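Local coordinates for probable glycosidase crf1 (Neosartorya fumigata, PDB 6IBU), which couples chitinase and transglycosylase activity to transfer chitin onto 1,6-beta-glucan, or onto other chitin, during fungal cell wall assembly, at residues A[68-73]-A[144-149]; A[74-79]-A[137-142]. All coordinates share one frame; numbering follows the deposited sequence.

Both contacts pair the same two strands of the GH16 catalytic domain, 71-78 and 140-146, along their length. Coming from the N terminus, the chain enters interaction 1 at 68-73 and runs straight on into 74-79, the first half of interaction 2. It then builds several strands of the opposing sheet, among them 85-93 and 98-105, before returning through 137-142, which closes interaction 2, and 144-149, which closes interaction 1. The shorter loop is therefore nested inside the longer one, as an antiparallel pair requires. The centres of the two interactions lie about 19 Å apart. Strand 212-223 flanks 71-78 on its other edge, and strand 150-155 continues the sheet beyond 140-146.

Interaction 1. Residues A[68-73]-A[144-149]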
loop_
_atom_site.group_PDB
_atom_site.type_symbol
_atom_site.label_atom_id
_atom_site.label_comp_id
_atom_site.label_asym_id
_atom_site.label_seq_id
_atom_site.Cartn_x
_atom_site.Cartn_y
_atom_site.Cartn_z
ATOM N N PHE A 68 0.920 9.193 8.222
ATOM C CA PHE A 68 2.216 9.905 8.248
ATOM C C PHE A 68 2.246 10.844 7.041
ATOM O O PHE A 68 1.514 10.617 6.077
ATOM C CB PHE A 68 3.357 8.900 8.358
ATOM C CG PHE A 68 3.663 8.098 7.127
ATOM C CD1 PHE A 68 2.873 7.029 6.765
ATOM C CD2 PHE A 68 4.816 8.349 6.402
ATOM C CE1 PHE A 68 3.187 6.283 5.640
ATOM C CE2 PHE A 68 5.116 7.609 5.277
ATOM C CZ PHE A 68 4.312 6.571 4.902
ATOM N N PHE A 69 3.017 11.921 7.150
ATOM C CA PHE A 69 3.046 13.030 6.173
ATOM C C PHE A 69 4.471 13.190 5.691
ATOM O O PHE A 69 5.247 13.916 6.344
ATOM C CB PHE A 69 2.526 14.309 6.810
ATOM C CG PHE A 69 2.293 15.453 5.857
ATOM C CD1 PHE A 69 1.919 15.222 4.546
ATOM C CD2 PHE A 69 2.413 16.758 6.296
ATOM C CE1 PHE A 69 1.670 16.278 3.689
ATOM C CE2 PHE A 69 2.155 17.817 5.440
ATOM C CZ PHE A 69 1.780 17.570 4.142
ATOM N N PHE A 70 4.785 12.522 4.592
ATOM C CA PHE A 70 6.136 12.370 3.997
ATOM C C PHE A 70 6.967 11.464 4.888
ATOM O O PHE A 70 6.642 11.295 6.062
ATOM C CB PHE A 70 6.813 13.718 3.749
ATOM C CG PHE A 70 6.062 14.545 2.741
ATOM C CD1 PHE A 70 6.024 14.124 1.421
ATOM C CD2 PHE A 70 5.368 15.694 3.091
ATOM C CE1 PHE A 70 5.312 14.820 0.459
ATOM C CE2 PHE A 70 4.664 16.400 2.124
ATOM C CZ PHE A 70 4.639 15.965 0.810
ATOM N N GLY A 71 8.006 10.882 4.310
ATOM C CA GLY A 71 8.955 10.017 5.023
ATOM C C GLY A 71 9.154 8.720 4.265
ATOM O O GLY A 71 9.531 8.763 3.082
ATOM N N LYS A 72 8.891 7.590 4.906
ATOM C CA LYS A 72 9.331 6.270 4.399
ATOM C C LYS A 72 8.368 5.182 4.872
ATOM O O LYS A 72 7.979 5.191 6.049
ATOM C CB LYS A 72 10.741 6.005 4.909
ATOM C CG LYS A 72 11.481 4.907 4.171
ATOM C CD LYS A 72 12.721 4.462 4.892
ATOM C CE LYS A 72 13.903 4.276 3.970
ATOM N NZ LYS A 72 15.046 3.689 4.701
ATOM N N ALA A 73 8.026 4.252 3.985
ATOM C CA ALA A 73 7.331 3.002 4.351
ATOM C C ALA A 73 8.164 1.837 3.807
ATOM O O ALA A 73 8.441 1.795 2.605
ATOM C CB ALA A 73 5.909 3.038 3.843
ATOM N N ILE A 144 9.262 2.534 0.076
ATOM C CA ILE A 144 8.756 3.761 -0.593
ATOM C C ILE A 144 9.320 4.954 0.157
ATOM O O ILE A 144 8.992 5.076 1.300
ATOM C CB ILE A 144 7.225 3.786 -0.613
ATOM C CG1 ILE A 144 6.654 2.627 -1.427
ATOM C CG2 ILE A 144 6.735 5.136 -1.122
ATOM C CD1 ILE A 144 5.165 2.460 -1.307
ATOM N N ASP A 145 10.185 5.732 -0.475
ATOM C CA ASP A 145 10.695 7.021 0.047
ATOM C C ASP A 145 9.816 8.120 -0.536
ATOM O O ASP A 145 9.637 8.173 -1.738
ATOM C CB ASP A 145 12.180 7.206 -0.250
ATOM C CG ASP A 145 13.048 6.469 0.773
ATOM O OD1 ASP A 145 13.249 7.013 1.920
ATOM O OD2 ASP A 145 13.489 5.324 0.448
ATOM N N TRP A 146 9.259 8.955 0.313
ATOM C CA TRP A 146 8.207 9.893 -0.111
ATOM C C TRP A 146 8.546 11.287 0.400
ATOM O O TRP A 146 8.488 11.523 1.606
ATOM C CB TRP A 146 6.882 9.353 0.384
ATOM C CG TRP A 146 5.727 10.269 0.251
ATOM C CD1 TRP A 146 5.431 11.099 -0.790
ATOM C CD2 TRP A 146 4.639 10.344 1.177
ATOM N NE1 TRP A 146 4.235 11.714 -0.546
ATOM C CE2 TRP A 146 3.728 11.269 0.644
ATOM C CE3 TRP A 146 4.370 9.731 2.401
ATOM C CZ2 TRP A 146 2.568 11.616 1.317
ATOM C CZ3 TRP A 146 3.215 10.054 3.060
ATOM C CH2 TRP A 146 2.332 10.989 2.519
ATOM N N THR A 147 8.923 12.170 -0.512
ATOM C CA THR A 147 9.253 13.576 -0.196
ATOM C C THR A 147 8.410 14.456 -1.095
ATOM O O THR A 147 7.784 13.922 -2.008
ATOM C CB THR A 147 10.756 13.831 -0.362
ATOM O OG1 THR A 147 11.155 13.830 -1.729
ATOM C CG2 THR A 147 11.584 12.794 0.355
ATOM N N LYS A 148 8.419 15.758 -0.837
ATOM C CA LYS A 148 7.670 16.739 -1.659
ATOM C C LYS A 148 8.342 16.827 -3.040
ATOM O O LYS A 148 7.688 17.286 -3.965
ATOM C CB LYS A 148 7.484 18.074 -0.923
ATOM C CG LYS A 148 8.660 18.592 -0.109
ATOM C CD LYS A 148 8.325 19.800 0.754
ATOM C CE LYS A 148 7.369 19.466 1.883
ATOM N NZ LYS A 148 7.803 20.048 3.179
ATOM N N ASP A 149 9.566 16.326 -3.198
ATOM C CA ASP A 149 10.273 16.372 -4.502
ATOM C C ASP A 149 10.033 15.093 -5.321
ATOM O O ASP A 149 10.072 15.193 -6.533
ATOM C CB ASP A 149 11.771 16.607 -4.312
ATOM C CG ASP A 149 12.132 18.019 -3.870
ATOM O OD1 ASP A 149 11.318 18.972 -4.113
ATOM O OD2 ASP A 149 13.262 18.176 -3.322
HETATM O O HOH W 1 12.371 9.410 2.750
#
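Gly71 and Trp146 exchange two backbone hydrogen bonds, Gly71 N to Trp146 O and Trp146 N to Gly71 O, each 2.8 Å long; the first is nearly straight, 173° at the hydrogen. Ala73 and Ile144 repeat the exchange two residues on, with 3.0 Å from Ala73 N to Ile144 O. Gly71 O also accepts from a water that donates to Asp145 OD1 at 2.7 Å. Between the two bonded pairs, Lys72 and Asp145 run side by side on the face opposite Ala73, Ile144 and Trp146, their charged ends apart, Lys72 NZ standing 4.7 Å from Asp145 OD1.

This is an antiparallel ladder in one sheet of the GH16 beta-sandwich. Ala73 and Ile144 face inward, onto Leu91 of the opposing sheet, and the side chain of Ile144 lies about 8 Å from that of Glu98, the probable nucleophile.

At the strand end an aromatic cluster takes over. Trp146 CG sits anti to its backbone N (chi1 170°); Phe70 N lies over one face of the indole, 3.3 Å from Trp146 CZ3, and Phe68 O is at its edge. The six-membered ring turns an edge to the face of Phe68, planes at 86°, with Trp146 CE3 3.7 Å from Phe68 CE2. Phe70 slants across the five-membered ring, its CE1 3.4 Å from Trp146 NE1; that nitrogen hydrogen-bonds to Pro175 O. At the far end of the Phe70 ring, Lys148 CB meets Phe70 CZ, and Lys148 makes a cation-pi contact with Trp239.

Interaction 2. Residues A[74-79]-A[137-142]; sequences EVVMKA and ETFHTY
Lys78 lays its CB squarely over the Phe139 ring, 3.5 Å from the centroid and only 7° off the normal, a CH-pi contact. From there the lysine chain, with CG anti to its backbone N (chi1 -174°), runs along the 137-138 backbone, CG reaching 3.4 Å from Thr138 O. On the opposite side of the sheet Met77 CE sits over the face of Tyr142, 3.6 Å from Tyr142 CE2, a second CH-pi contact. Glu74 CG packs tightly on the Thr141 methyl, CG2, at 3.3 Å, while Glu74 OE1 is hydrogen-bonded with Thr143 OG1.

Backbone pairs set this register: Val75 with Tyr142 and Met77 with His140 are hydrogen-bonded antiparallel pairs, Val75 O accepting from Tyr142 N at 2.7 Å. A water lies 3.0 Å from Met77 O, which His140 N also holds, and 2.7 Å from Tyr142 OH. Further out, Asp156 and Ala133 grip the two imidazole nitrogens of His140, Lys217 makes a cation-pi contact with Phe139, and Trp101 meets Tyr142 edge-to-face.

Inside the GH16 sandwich, Met77 and Tyr142 meet by methyl-on-ring packing among Ile89 and Val103, while the hydroxyl at the ring's far end keeps a polar partner in the water, which probably also reaches Met77 O.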
loop_
_atom_site.group_PDB
_atom_site.type_symbol
_atom_site.label_atom_id
_atom_site.label_comp_id
_atom_site.label_asym_id
_atom_site.label_seq_id
_atom_site.Cartn_x
_atom_site.Cartn_y
_atom_site.Cartn_z
ATOM N N GLU A 74 8.601 0.953 4.692
ATOM C CA GLU A 74 9.433 -0.216 4.342
ATOM C C GLU A 74 8.705 -1.473 4.833
ATOM O O GLU A 74 8.380 -1.558 6.027
ATOM C CB GLU A 74 10.810 -0.006 4.957
ATOM C CG GLU A 74 11.834 -1.050 4.565
ATOM C CD GLU A 74 13.256 -0.583 4.828
ATOM O OE1 GLU A 74 13.774 0.192 3.986
ATOM O OE2 GLU A 74 13.840 -0.975 5.887
ATOM N N VAL A 75 8.439 -2.419 3.939
ATOM C CA VAL A 75 7.662 -3.632 4.286
ATOM C C VAL A 75 8.478 -4.849 3.872
ATOM O O VAL A 75 8.932 -4.897 2.741
ATOM C CB VAL A 75 6.277 -3.621 3.632
ATOM C CG1 VAL A 75 5.478 -4.841 4.048
ATOM C CG2 VAL A 75 5.524 -2.343 3.961
ATOM N N VAL A 76 8.698 -5.786 4.782
ATOM C CA VAL A 76 9.332 -7.092 4.426
ATOM C C VAL A 76 8.171 -8.085 4.151
ATOM O O VAL A 76 7.405 -8.250 5.095
ATOM C CB VAL A 76 10.305 -7.513 5.546
ATOM C CG1 VAL A 76 10.892 -8.894 5.321
ATOM C CG2 VAL A 76 11.416 -6.486 5.711
ATOM N N MET A 77 7.958 -8.606 2.895
ATOM C CA MET A 77 6.792 -9.370 2.354
ATOM C C MET A 77 7.327 -10.468 1.436
ATOM O O MET A 77 8.475 -10.415 0.866
ATOM C CB MET A 77 5.781 -8.502 1.575
ATOM C CG MET A 77 4.782 -9.307 0.769
ATOM S SD MET A 77 3.647 -8.254 0.012
ATOM C CE MET A 77 4.632 -7.561 -1.311
ATOM N N LYS A 78 6.639 -11.546 1.637
ATOM C CA LYS A 78 6.662 -12.674 0.721
ATOM C C LYS A 78 5.267 -12.746 0.143
ATOM O O LYS A 78 4.331 -12.844 0.894
ATOM C CB LYS A 78 7.092 -13.944 1.448
ATOM C CG LYS A 78 7.255 -15.091 0.467
ATOM C CD LYS A 78 7.904 -16.301 1.050
ATOM C CE LYS A 78 6.908 -17.016 1.945
ATOM N NZ LYS A 78 6.976 -18.493 1.821
ATOM N N ALA A 79 5.143 -12.645 -1.157
ATOM C CA ALA A 79 3.832 -12.509 -1.820
ATOM C C ALA A 79 3.127 -13.866 -1.856
ATOM O O ALA A 79 3.782 -14.903 -1.849
ATOM C CB ALA A 79 4.008 -11.947 -3.199
ATOM N N GLU A 137 8.200 -16.638 -3.329
ATOM C CA GLU A 137 8.939 -17.772 -2.734
ATOM C C GLU A 137 9.969 -17.275 -1.742
ATOM O O GLU A 137 10.506 -18.051 -0.974
ATOM C CB GLU A 137 9.550 -18.635 -3.838
ATOM C CG GLU A 137 9.141 -20.108 -3.746
ATOM C CD GLU A 137 8.299 -20.713 -4.877
ATOM O OE1 GLU A 137 7.957 -19.980 -5.848
ATOM O OE2 GLU A 137 7.996 -21.943 -4.795
ATOM N N THR A 138 10.152 -15.991 -1.679
ATOM C CA THR A 138 11.202 -15.472 -0.791
ATOM C C THR A 138 10.753 -14.119 -0.260
ATOM O O THR A 138 9.968 -13.529 -0.931
ATOM C CB THR A 138 12.468 -15.253 -1.598
ATOM O OG1 THR A 138 13.533 -14.910 -0.717
ATOM C CG2 THR A 138 12.276 -14.129 -2.576
ATOM N N PHE A 139 11.220 -13.626 0.885
ATOM C CA PHE A 139 10.928 -12.258 1.409
ATOM C C PHE A 139 11.787 -11.245 0.655
ATOM O O PHE A 139 12.912 -11.572 0.287
ATOM C CB PHE A 139 11.197 -12.203 2.909
ATOM C CG PHE A 139 10.066 -12.821 3.679
ATOM C CD1 PHE A 139 8.969 -12.051 4.004
ATOM C CD2 PHE A 139 10.067 -14.169 4.004
ATOM C CE1 PHE A 139 7.910 -12.598 4.702
ATOM C CE2 PHE A 139 9.006 -14.717 4.708
ATOM C CZ PHE A 139 7.932 -13.931 5.058
ATOM N N HIS A 140 11.243 -10.054 0.423
ATOM C CA HIS A 140 11.980 -8.884 -0.096
ATOM C C HIS A 140 11.600 -7.702 0.774
ATOM O O HIS A 140 10.550 -7.742 1.400
ATOM C CB HIS A 140 11.632 -8.609 -1.563
ATOM C CG HIS A 140 12.171 -9.632 -2.497
ATOM N ND1 HIS A 140 13.507 -9.689 -2.813
ATOM C CD2 HIS A 140 11.566 -10.642 -3.160
ATOM C CE1 HIS A 140 13.701 -10.698 -3.643
ATOM N NE2 HIS A 140 12.530 -11.301 -3.861
ATOM N N THR A 141 12.424 -6.671 0.764
ATOM C CA THR A 141 12.132 -5.412 1.463
ATOM C C THR A 141 11.596 -4.438 0.425
ATOM O O THR A 141 12.354 -4.024 -0.436
ATOM C CB THR A 141 13.367 -4.881 2.178
ATOM O OG1 THR A 141 13.809 -5.922 3.036
ATOM C CG2 THR A 141 13.059 -3.639 2.971
ATOM N N TYR A 142 10.331 -4.071 0.545
ATOM C CA TYR A 142 9.684 -3.101 -0.364
ATOM C C TYR A 142 9.674 -1.745 0.342
ATOM O O TYR A 142 9.058 -1.601 1.399
ATOM C CB TYR A 142 8.304 -3.600 -0.736
ATOM C CG TYR A 142 8.304 -4.904 -1.486
ATOM C CD1 TYR A 142 8.347 -4.934 -2.872
ATOM C CD2 TYR A 142 8.238 -6.111 -0.804
ATOM C CE1 TYR A 142 8.335 -6.138 -3.559
ATOM C CE2 TYR A 142 8.192 -7.316 -1.479
ATOM C CZ TYR A 142 8.235 -7.336 -2.859
ATOM O OH TYR A 142 8.212 -8.533 -3.521
HETATM O O HOH W 2 8.282 -10.769 -2.075
#